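Local atomic coordinates of CurF (Lyngbya majuscula, PDB entry 5DP2), a protein that probably catalyses the NADPH-dependent formation of a cyclopropane ring in curacin A biosynthesis, as an unusual enoyl reductase domain of a polyketide synthase. Residues P10-I15 / R67-I72; P109-A112 / F116-C119; G149-A154 / Q180-E185; A171-V176 / R199-K204. One frame throughout, in Å; residues are numbered along the deposited sequence. Where two conformers were deposited one is given.

Interaction 1. Residues P10-I15 / R67-I72; sequences PVQLRI and RYRSGI
The side-chain amide oxygen of Gln12, OE1, is gripped by two arginines. Arg69 NH1 reaches Gln12 OE1 at 2.9 Å from across the contact, and Arg14 NH1, two residues on, donates to it at 2.9 Å. The two bonds differ in shape: Gln12 OE1 lies close to the guanidinium plane of Arg69, whereas Arg14 NH1 sits in the side-chain carbonyl plane of Gln12 while its own guanidinium is tilted against that bond. The amide and the Arg69 guanidinium stand almost perpendicular, their planes 84° apart. Strand 11-14 pairs antiparallel with strand 25-28 in a small two-stranded sheet, and the contact fastens its face to the loop that follows helix 50-57. With CG anti to the backbone N (chi1 179°), Gln12 reaches straight out toward that loop. Arg69 CG rests over one face of the Arg14 guanidinium, 3.6 Å from Arg14 NH1, toward the rim of the group. The like-charged Arg14 NH1 and Arg69 NH1 come within 3.7 Å of each other, a proximity probably eased by the shared oxygen. Arg69 NH1 also has Gln29 OE1, and Arg14 NH2 the Glu76 carbonyl, as further acceptors. Gln12 NE2 bonds to Ser114 OG, steadying the amide.

Interaction 2. Residues P109-A112 / F116-C119; sequences PGNA and FVIC
Val117 lays both its methyls against Asn111, which approaches from the opposite direction. CG1 of Val117 lies 3.6 Å from Asn111 OD1, and CG2 touches the same residue's backbone, 3.5 Å from Asn111 O. OD1 is met by both methyls, the main-chain O by CG2. With chi1 at 62°, Asn111 CG is wedged between its backbone N and carbonyl carbon, which carries the amide toward Val117. Around this centre the packing is looser: Val117 CG1 meets Pro109 CB at 4.4 Å, and Val117 CG2 lies 4.1 Å from Ala112 CA. Strand 116-119, to which Val117 belongs, pairs antiparallel with strand 39-48 in the mixed sheet of the GroES-like part of the chain, and the loop 109-112 folds back over it on the way from strand 103-107. The polar link between the segments is a water, which accepts from Asn111 ND2 at 3.0 Å and donates to Ile118 O at 2.6 Å. Replacing Asn111 by an alanine would probably leave that water without its amide donor and uncover Val117 CG1 on the side where OD1 now lies. Asn111 O is itself bonded to Ser114 OG, and Gly110 O to Thr79 OG1.

Interaction 3. Residues G149-A154 / Q180-E185; sequences GLHNLA and QFFGSE
Phe182 pushes the far end of its ring between His151 and Leu150 of the helix 140-153. Its CZ comes to 3.7 Å from His151 CB, and CE2 lies 4.3 Å from Leu150 CB, which meets the phenyl ring at its edge, near the ring plane. The contact is apolar on both sides and is made largely by the base of the histidine side chain rather than by its nitrogens. His151 and Phe182 cross at about a right angle as side chains, yet their rings are turned only 29° from parallel. With centroids 5.8 Å apart, however, the two are slid so far past each other that they hardly overlap, so this is a glancing contact and not a true stack. The nearest ring atom of the imidazole is CD2, 4.0 Å from Phe182 CZ. With CG anti to the backbone N (chi1 176°), His151 brings CB and CD2 up to the phenyl. The rotation of the imidazole is fixed by an almost straight bond from His151 ND1 to Asn152 OD1, 3.0 Å long, whose acceptor lies in the ring plane although the donor stands well above the amide plane. Tyr147, one turn earlier on the helix, stacks on His151 and also touches Phe182, completing an aromatic cluster. Directly after Phe182, Gly183 takes a positive phi and ends helix 170-181 in a Schellman motif, turning the chain toward strand 185-190. Phe182, just past the helix of the beta-alpha-beta unit 161-164/170-181/185-190, thus packs on the preceding helix 140-153, within the Rossmann-type nucleotide-binding domain of medium-chain dehydrogenases and reductases.

Interaction 4. Residues A171-V176 / R199-K204; sequences AGQAAV and REQGIK. With NAP (NADP nicotinamide-adenine-dinucleotide phosphate), chain B.
Gln173 and Gln201 face each other with their amides in a closed pair of hydrogen bonds. Gln201 NE2 donates to Gln173 OE1 at 2.9 Å, and Gln173 NE2 returns a bond to Gln201 OE1 at 3.0 Å; both are nearly straight, at 168° and 172°. The amides are close to coplanar, and the second bond falls on a lone pair of Gln201 OE1. Gln173 gets there by bending at chi2 (-83°), whereas Gln201 comes out extended from its backbone. Gln173 has a further acceptor in the Ala167 carbonyl, so its NE2 has two protein oxygens as acceptors, Gln201 OE1 and Ala167 O. A leucine in place of Gln173 would probably leave the Gln201 amide and the Ala167 carbonyl without their partners. Two residues before Gln173, Ala171 N, near the start of helix 170-181, donates to O2N of the NADP pyrophosphate at 2.9 Å. This is the usual Rossmann arrangement, in which the amino end of the helix after the first strand meets the cofactor's phosphates and its dipole probably favours their charge. Beyond the amides, Val176 and Ile203 reach tip to tip, with Val176 CG1 3.9 Å from CD1 of Ile203 in one of its two conformers. Ile203 also packs on Val186 and Ala188 of strand 185-190, while Gly202, with positive phi, closes the preceding helix in a Schellman motif.

From the N terminus, interaction 1 closes a long loop that brings the first strand, 11-14, to the segment 67-72. Interaction 2 follows in series and closes a short turn within the GroES-like half; the two touch, with Arg67 and Gln12 lying against the loop 109-112. Interactions 3 and 4 lie on the opposite side of the chain's centre, in the nucleotide-binding half, and they cross: 171-176 falls between the two segments of interaction 3, and 180-185 between those of interaction 4. Both use helix 170-181, tying the C-terminal end of helix 170-181 to helix 140-153, and its earlier turns to the segment after helix 195-200. Leu150 packs on Ala175.

Interaction 1. Residues P10-I15 / R67-I72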
# COMPACT_ATOMS: atom_id res chain seq x y z
N PRO A 10 27.22 -2.82 0.92
CA PRO A 10 25.94 -2.74 1.66
C PRO A 10 25.64 -1.32 2.11
O PRO A 10 26.49 -0.63 2.72
CB PRO A 10 26.15 -3.67 2.84
CG PRO A 10 27.24 -4.61 2.38
CD PRO A 10 28.14 -3.78 1.52
N VAL A 11 24.40 -0.91 1.84
CA VAL A 11 23.90 0.40 2.22
C VAL A 11 22.45 0.28 2.74
O VAL A 11 21.79 -0.76 2.59
CB VAL A 11 23.97 1.43 1.06
CG1 VAL A 11 25.39 1.80 0.73
CG2 VAL A 11 23.24 0.91 -0.18
N GLN A 12 21.97 1.36 3.34
CA GLN A 12 20.59 1.46 3.83
C GLN A 12 20.13 2.90 3.67
O GLN A 12 20.89 3.83 3.98
CB GLN A 12 20.48 1.02 5.28
CG GLN A 12 19.07 1.12 5.85
CD GLN A 12 18.98 0.47 7.21
OE1 GLN A 12 19.33 1.08 8.23
NE2 GLN A 12 18.56 -0.78 7.23
N LEU A 13 18.90 3.09 3.21
CA LEU A 13 18.36 4.45 3.00
C LEU A 13 18.02 5.06 4.36
O LEU A 13 17.31 4.47 5.17
CB LEU A 13 17.12 4.35 2.11
CG LEU A 13 16.60 5.69 1.57
CD1 LEU A 13 17.57 6.31 0.61
CD2 LEU A 13 15.25 5.44 0.89
N ARG A 14 18.53 6.28 4.59
CA ARG A 14 18.38 6.96 5.86
C ARG A 14 18.22 8.45 5.63
O ARG A 14 18.46 8.95 4.53
CB ARG A 14 19.60 6.69 6.76
CG ARG A 14 19.84 5.21 7.09
CD ARG A 14 18.83 4.64 8.07
NE ARG A 14 19.18 4.97 9.47
CZ ARG A 14 20.12 4.31 10.15
NH1 ARG A 14 20.67 3.21 9.68
NH2 ARG A 14 20.50 4.76 11.34
N ILE A 15 17.83 9.15 6.69
CA ILE A 15 17.78 10.62 6.70
C ILE A 15 18.47 11.14 7.96
O ILE A 15 18.44 10.48 9.00
CB ILE A 15 16.34 11.16 6.63
CG1 ILE A 15 15.45 10.59 7.73
CG2 ILE A 15 15.75 10.92 5.25
CD1 ILE A 15 14.08 11.21 7.82
N ARG A 67 10.04 0.34 12.47
CA ARG A 67 10.50 1.33 11.50
C ARG A 67 11.78 2.07 11.90
O ARG A 67 12.27 2.88 11.13
CB ARG A 67 9.41 2.35 11.18
CG ARG A 67 8.26 1.82 10.31
CD ARG A 67 8.64 1.48 8.88
NE ARG A 67 9.27 2.58 8.15
CZ ARG A 67 8.62 3.65 7.66
NH1 ARG A 67 7.31 3.75 7.68
NH2 ARG A 67 9.34 4.64 7.11
N TYR A 68 12.33 1.77 13.10
CA TYR A 68 13.52 2.46 13.58
C TYR A 68 14.61 1.50 13.96
O TYR A 68 14.37 0.48 14.64
CB TYR A 68 13.17 3.32 14.80
CG TYR A 68 12.19 4.43 14.51
CD1 TYR A 68 12.64 5.67 14.07
CD2 TYR A 68 10.83 4.27 14.69
CE1 TYR A 68 11.78 6.71 13.85
CE2 TYR A 68 9.95 5.31 14.47
CZ TYR A 68 10.42 6.54 14.07
OH TYR A 68 9.59 7.64 13.88
N ARG A 69 15.85 1.84 13.62
CA ARG A 69 16.98 1.05 14.07
C ARG A 69 17.03 0.99 15.59
O ARG A 69 16.90 2.01 16.27
CB ARG A 69 18.29 1.63 13.52
CG ARG A 69 18.41 1.60 12.01
CD ARG A 69 18.25 0.19 11.41
NE ARG A 69 19.21 -0.77 11.93
CZ ARG A 69 20.38 -1.05 11.36
NH1 ARG A 69 20.74 -0.48 10.22
NH2 ARG A 69 21.21 -1.91 11.94
N SER A 70 17.20 -0.25 16.10
CA SER A 70 17.21 -0.56 17.54
C SER A 70 15.91 -0.29 18.24
O SER A 70 15.81 -0.39 19.46
CB SER A 70 18.34 0.17 18.27
OG SER A 70 19.58 -0.35 17.88
N GLY A 71 14.86 0.05 17.47
CA GLY A 71 13.57 0.37 18.04
C GLY A 71 13.54 1.69 18.78
O GLY A 71 12.64 1.91 19.56
N ILE A 72 14.52 2.56 18.53
CA ILE A 72 14.64 3.85 19.22
C ILE A 72 14.17 4.95 18.26
O ILE A 72 14.73 5.13 17.16
CB ILE A 72 16.08 4.09 19.72
CG1 ILE A 72 16.41 3.05 20.79
CG2 ILE A 72 16.23 5.51 20.26
CD1 ILE A 72 17.84 3.11 21.27

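Interaction 2. Residues P109-A112 / F116-C119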
# COMPACT_ATOMS: atom_id res chain seq x y z
N PRO A 109 8.69 -5.52 6.17
CA PRO A 109 10.01 -5.55 6.83
C PRO A 109 10.32 -4.23 7.56
O PRO A 109 10.94 -4.26 8.63
CB PRO A 109 10.97 -5.80 5.68
CG PRO A 109 10.26 -5.31 4.45
CD PRO A 109 8.81 -5.64 4.71
N GLY A 110 9.91 -3.10 6.96
CA GLY A 110 10.19 -1.78 7.51
C GLY A 110 11.50 -1.14 7.08
O GLY A 110 11.68 0.06 7.27
N ASN A 111 12.39 -1.98 6.52
CA ASN A 111 13.75 -1.59 6.11
C ASN A 111 14.11 -2.16 4.74
O ASN A 111 15.28 -2.37 4.44
CB ASN A 111 14.77 -2.05 7.16
CG ASN A 111 14.82 -3.55 7.32
OD1 ASN A 111 13.91 -4.26 6.89
ND2 ASN A 111 15.86 -4.05 7.96
N ALA A 112 13.12 -2.40 3.87
CA ALA A 112 13.43 -2.97 2.55
C ALA A 112 14.29 -2.08 1.66
O ALA A 112 14.90 -2.61 0.73
CB ALA A 112 12.18 -3.42 1.82
N PHE A 116 20.63 -5.57 1.96
CA PHE A 116 20.32 -6.86 2.56
C PHE A 116 19.39 -6.64 3.74
O PHE A 116 19.56 -5.66 4.47
CB PHE A 116 21.57 -7.59 3.04
CG PHE A 116 22.55 -7.88 1.93
CD1 PHE A 116 22.43 -9.02 1.14
CD2 PHE A 116 23.59 -7.00 1.65
CE1 PHE A 116 23.31 -9.25 0.09
CE2 PHE A 116 24.45 -7.23 0.61
CZ PHE A 116 24.32 -8.35 -0.17
N VAL A 117 18.41 -7.53 3.91
CA VAL A 117 17.51 -7.53 5.05
C VAL A 117 17.62 -8.88 5.75
O VAL A 117 17.50 -9.91 5.11
CB VAL A 117 16.05 -7.27 4.62
CG1 VAL A 117 15.07 -7.52 5.77
CG2 VAL A 117 15.88 -5.84 4.11
N ILE A 118 17.82 -8.84 7.07
CA ILE A 118 17.77 -10.07 7.89
C ILE A 118 16.45 -10.06 8.63
O ILE A 118 16.15 -9.14 9.36
CB ILE A 118 19.01 -10.20 8.79
CG1 ILE A 118 20.26 -10.35 7.89
CG2 ILE A 118 18.88 -11.40 9.70
CD1 ILE A 118 21.58 -10.50 8.63
N CYS A 119 15.69 -11.12 8.48
CA CYS A 119 14.38 -11.21 9.10
C CYS A 119 14.07 -12.63 9.50
O CYS A 119 14.87 -13.52 9.37
CB CYS A 119 13.32 -10.62 8.19
SG CYS A 119 13.12 -11.47 6.65
O HOH W 1 15.61 -6.58 9.49

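Interaction 3. Residues G149-A154 / Q180-E185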
# COMPACT_ATOMS: atom_id res chain seq x y z
N GLY A 149 -9.65 -4.43 3.21
CA GLY A 149 -10.77 -3.50 3.28
C GLY A 149 -12.01 -3.98 2.53
O GLY A 149 -13.13 -3.91 3.05
N LEU A 150 -11.83 -4.34 1.26
CA LEU A 150 -12.97 -4.67 0.39
C LEU A 150 -13.58 -6.04 0.69
O LEU A 150 -14.80 -6.19 0.63
CB LEU A 150 -12.59 -4.60 -1.07
CG LEU A 150 -12.22 -3.21 -1.62
CD1 LEU A 150 -11.63 -3.36 -2.99
CD2 LEU A 150 -13.40 -2.26 -1.64
N HIS A 151 -12.74 -7.03 0.96
CA HIS A 151 -13.19 -8.39 1.19
C HIS A 151 -13.46 -8.64 2.67
O HIS A 151 -14.57 -8.94 3.06
CB HIS A 151 -12.21 -9.40 0.61
CG HIS A 151 -12.55 -10.83 0.88
ND1 HIS A 151 -12.09 -11.51 1.99
CD2 HIS A 151 -13.29 -11.72 0.19
CE1 HIS A 151 -12.55 -12.75 1.98
NE2 HIS A 151 -13.29 -12.90 0.90
N ASN A 152 -12.44 -8.53 3.52
CA ASN A 152 -12.62 -8.95 4.91
C ASN A 152 -13.60 -8.05 5.67
O ASN A 152 -14.40 -8.52 6.45
CB ASN A 152 -11.30 -9.01 5.67
CG ASN A 152 -10.39 -10.13 5.22
OD1 ASN A 152 -10.20 -10.34 4.04
ND2 ASN A 152 -9.72 -10.76 6.18
N LEU A 153 -13.45 -6.73 5.48
CA LEU A 153 -14.23 -5.77 6.26
C LEU A 153 -15.57 -5.43 5.60
O LEU A 153 -16.62 -5.71 6.17
CB LEU A 153 -13.41 -4.51 6.58
CG LEU A 153 -12.13 -4.77 7.42
CD1 LEU A 153 -11.44 -3.45 7.68
CD2 LEU A 153 -12.43 -5.53 8.70
N ALA A 154 -15.51 -4.86 4.40
CA ALA A 154 -16.74 -4.45 3.73
C ALA A 154 -17.54 -5.58 3.10
O ALA A 154 -18.72 -5.40 2.84
CB ALA A 154 -16.46 -3.38 2.71
N GLN A 180 -13.56 -5.14 -9.26
CA GLN A 180 -14.08 -5.77 -10.48
C GLN A 180 -14.01 -7.29 -10.43
O GLN A 180 -14.94 -7.94 -10.91
CB GLN A 180 -13.39 -5.19 -11.68
CG GLN A 180 -13.65 -3.70 -11.74
CD GLN A 180 -13.44 -3.12 -13.10
OE1 GLN A 180 -12.46 -3.41 -13.78
NE2 GLN A 180 -14.39 -2.31 -13.53
N PHE A 181 -12.96 -7.86 -9.82
CA PHE A 181 -12.90 -9.31 -9.61
C PHE A 181 -14.10 -9.80 -8.80
O PHE A 181 -14.64 -10.88 -9.05
CB PHE A 181 -11.57 -9.67 -8.91
CG PHE A 181 -11.49 -11.11 -8.45
CD1 PHE A 181 -11.31 -12.14 -9.35
CD2 PHE A 181 -11.67 -11.43 -7.10
CE1 PHE A 181 -11.27 -13.45 -8.93
CE2 PHE A 181 -11.62 -12.74 -6.67
CZ PHE A 181 -11.42 -13.75 -7.59
N PHE A 182 -14.54 -9.01 -7.82
CA PHE A 182 -15.68 -9.35 -6.99
C PHE A 182 -17.02 -9.03 -7.66
O PHE A 182 -18.07 -9.30 -7.06
CB PHE A 182 -15.61 -8.59 -5.64
CG PHE A 182 -14.47 -8.98 -4.76
CD1 PHE A 182 -14.12 -10.28 -4.58
CD2 PHE A 182 -13.76 -7.99 -4.07
CE1 PHE A 182 -13.06 -10.61 -3.76
CE2 PHE A 182 -12.72 -8.32 -3.24
CZ PHE A 182 -12.36 -9.63 -3.12
N GLY A 183 -17.01 -8.52 -8.90
CA GLY A 183 -18.23 -8.32 -9.64
C GLY A 183 -18.99 -7.06 -9.28
O GLY A 183 -20.18 -6.94 -9.57
N SER A 184 -18.30 -6.08 -8.68
CA SER A 184 -18.95 -4.84 -8.29
C SER A 184 -18.80 -3.79 -9.40
O SER A 184 -17.99 -3.93 -10.32
CB SER A 184 -18.48 -4.38 -6.93
OG SER A 184 -17.18 -3.99 -6.94
N GLU A 185 -19.65 -2.75 -9.31
CA GLU A 185 -19.67 -1.61 -10.23
C GLU A 185 -18.80 -0.48 -9.66
O GLU A 185 -19.14 0.10 -8.63
CB GLU A 185 -21.08 -1.11 -10.45
CG GLU A 185 -21.10 -0.04 -11.52
CD GLU A 185 -22.47 0.54 -11.83
OE1 GLU A 185 -23.41 0.33 -11.03
OE2 GLU A 185 -22.57 1.24 -12.85

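Interaction 4. Residues A171-V176 / R199-K204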
# COMPACT_ATOMS: atom_id res chain seq x y z
N ALA A 171 -2.91 1.97 -3.87
CA ALA A 171 -4.04 1.34 -3.21
C ALA A 171 -5.28 1.37 -4.10
O ALA A 171 -6.04 0.40 -4.18
CB ALA A 171 -4.30 1.99 -1.85
N GLY A 172 -5.50 2.53 -4.75
CA GLY A 172 -6.67 2.69 -5.60
C GLY A 172 -6.68 1.74 -6.79
O GLY A 172 -7.72 1.15 -7.11
N GLN A 173 -5.54 1.58 -7.45
CA GLN A 173 -5.47 0.67 -8.60
C GLN A 173 -5.73 -0.77 -8.17
O GLN A 173 -6.43 -1.53 -8.86
CB GLN A 173 -4.10 0.76 -9.29
CG GLN A 173 -3.95 2.02 -10.15
CD GLN A 173 -4.55 1.83 -11.53
OE1 GLN A 173 -4.03 1.05 -12.34
NE2 GLN A 173 -5.64 2.51 -11.82
N ALA A 174 -5.15 -1.17 -7.03
CA ALA A 174 -5.41 -2.51 -6.50
C ALA A 174 -6.89 -2.68 -6.16
O ALA A 174 -7.49 -3.73 -6.45
CB ALA A 174 -4.55 -2.78 -5.27
N ALA A 175 -7.48 -1.67 -5.56
CA ALA A 175 -8.90 -1.70 -5.22
C ALA A 175 -9.77 -1.81 -6.46
O ALA A 175 -10.77 -2.54 -6.44
CB ALA A 175 -9.27 -0.49 -4.38
N VAL A 176 -9.43 -1.12 -7.55
CA VAL A 176 -10.22 -1.26 -8.78
C VAL A 176 -10.16 -2.71 -9.26
O VAL A 176 -11.19 -3.31 -9.60
CB VAL A 176 -9.76 -0.28 -9.89
CG1 VAL A 176 -10.44 -0.62 -11.20
CG2 VAL A 176 -10.05 1.16 -9.49
N ARG A 199 -10.37 5.81 -17.77
CA ARG A 199 -11.40 5.39 -18.72
C ARG A 199 -10.81 4.36 -19.71
O ARG A 199 -11.47 3.36 -20.03
CB ARG A 199 -12.02 6.60 -19.42
CG ARG A 199 -12.84 7.49 -18.49
CD ARG A 199 -13.45 8.70 -19.20
NE ARG A 199 -14.24 9.50 -18.26
CZ ARG A 199 -14.46 10.81 -18.35
NH1 ARG A 199 -13.96 11.52 -19.34
NH2 ARG A 199 -15.14 11.42 -17.39
N GLU A 200 -9.56 4.57 -20.15
CA GLU A 200 -8.91 3.63 -21.06
C GLU A 200 -8.68 2.26 -20.40
O GLU A 200 -8.67 1.22 -21.08
CB GLU A 200 -7.60 4.20 -21.61
CG GLU A 200 -7.80 5.38 -22.54
CD GLU A 200 -6.58 5.71 -23.38
OE1 GLU A 200 -5.59 4.94 -23.34
OE2 GLU A 200 -6.62 6.75 -24.08
N GLN A 201 -8.50 2.25 -19.09
CA GLN A 201 -8.39 0.99 -18.36
C GLN A 201 -9.71 0.25 -18.27
O GLN A 201 -9.75 -0.90 -17.83
CB GLN A 201 -7.86 1.22 -16.95
CG GLN A 201 -6.42 1.71 -16.87
CD GLN A 201 -5.96 1.74 -15.43
OE1 GLN A 201 -6.70 2.09 -14.57
NE2 GLN A 201 -4.75 1.36 -15.16
N GLY A 202 -10.80 0.90 -18.69
CA GLY A 202 -12.11 0.25 -18.77
C GLY A 202 -13.12 0.69 -17.72
O GLY A 202 -14.22 0.12 -17.66
N ILE A 203 -12.80 1.71 -16.91
CA ILE A 203 -13.76 2.18 -15.93
C ILE A 203 -14.74 3.14 -16.60
O ILE A 203 -14.34 4.12 -17.22
CB ILE A 203 -13.05 2.87 -14.73
CG1 ILE A 203 -11.90 2.00 -14.16
CG2 ILE A 203 -14.05 3.22 -13.64
CD1 ILE A 203 -11.07 2.69 -13.10
N LYS A 204 -16.02 2.85 -16.48
CA LYS A 204 -17.08 3.63 -17.09
C LYS A 204 -17.23 5.02 -16.42
O LYS A 204 -17.26 6.06 -17.09
CB LYS A 204 -18.39 2.82 -17.00
CG LYS A 204 -19.62 3.41 -17.68
CD LYS A 204 -20.79 2.42 -17.73
CE LYS A 204 -21.62 2.45 -16.47
NZ LYS A 204 -22.61 1.34 -16.36
PA NAP B . -0.93 6.64 -3.91
O1A NAP B . -0.17 6.02 -5.03
O2A NAP B . -2.39 6.42 -3.81
O5B NAP B . -0.59 8.20 -3.93
C5B NAP B . -1.39 9.15 -3.21
C4B NAP B . -2.71 9.43 -3.89
O4B NAP B . -3.34 10.50 -3.22
C3B NAP B . -2.60 9.81 -5.34
O3B NAP B . -3.24 8.80 -6.12
C2B NAP B . -3.30 11.17 -5.47
O2B NAP B . -4.23 11.33 -6.50
C1B NAP B . -4.09 11.27 -4.18
N9A NAP B . -4.18 12.61 -3.62
C8A NAP B . -3.27 13.23 -2.80
N7A NAP B . -3.69 14.48 -2.48
C5A NAP B . -4.88 14.64 -3.07
C6A NAP B . -5.84 15.69 -3.13
N6A NAP B . -5.61 16.85 -2.46
N1A NAP B . -6.94 15.51 -3.83
C2A NAP B . -7.13 14.35 -4.48
N3A NAP B . -6.31 13.30 -4.50
C4A NAP B . -5.19 13.45 -3.82
O3 NAP B . -0.26 6.21 -2.51
PN NAP B . -0.39 4.84 -1.70
O1N NAP B . 0.94 4.54 -1.12
O2N NAP B . -1.07 3.79 -2.53
O5D NAP B . -1.32 5.28 -0.51
C5D NAP B . -2.69 5.65 -0.80
C4D NAP B . -3.29 6.41 0.41
O4D NAP B . -3.67 5.46 1.37
C3D NAP B . -2.31 7.34 1.13
O3D NAP B . -3.07 8.40 1.73
C2D NAP B . -1.68 6.44 2.16
O2D NAP B . -1.19 7.20 3.27
C1D NAP B . -2.83 5.54 2.53
N1N NAP B . -2.59 4.13 2.90
C2N NAP B . -3.07 3.65 4.07
C3N NAP B . -2.89 2.33 4.46
C7N NAP B . -3.45 1.86 5.76
O7N NAP B . -3.07 0.76 6.12
N7N NAP B . -4.32 2.65 6.44
C4N NAP B . -2.18 1.46 3.62
C5N NAP B . -1.70 1.97 2.43
C6N NAP B . -1.91 3.31 2.07
P2B NAP B . -3.84 11.55 -8.04
O1X NAP B . -3.24 10.24 -8.52
O2X NAP B . -5.17 11.86 -8.67
O3X NAP B . -2.85 12.69 -8.09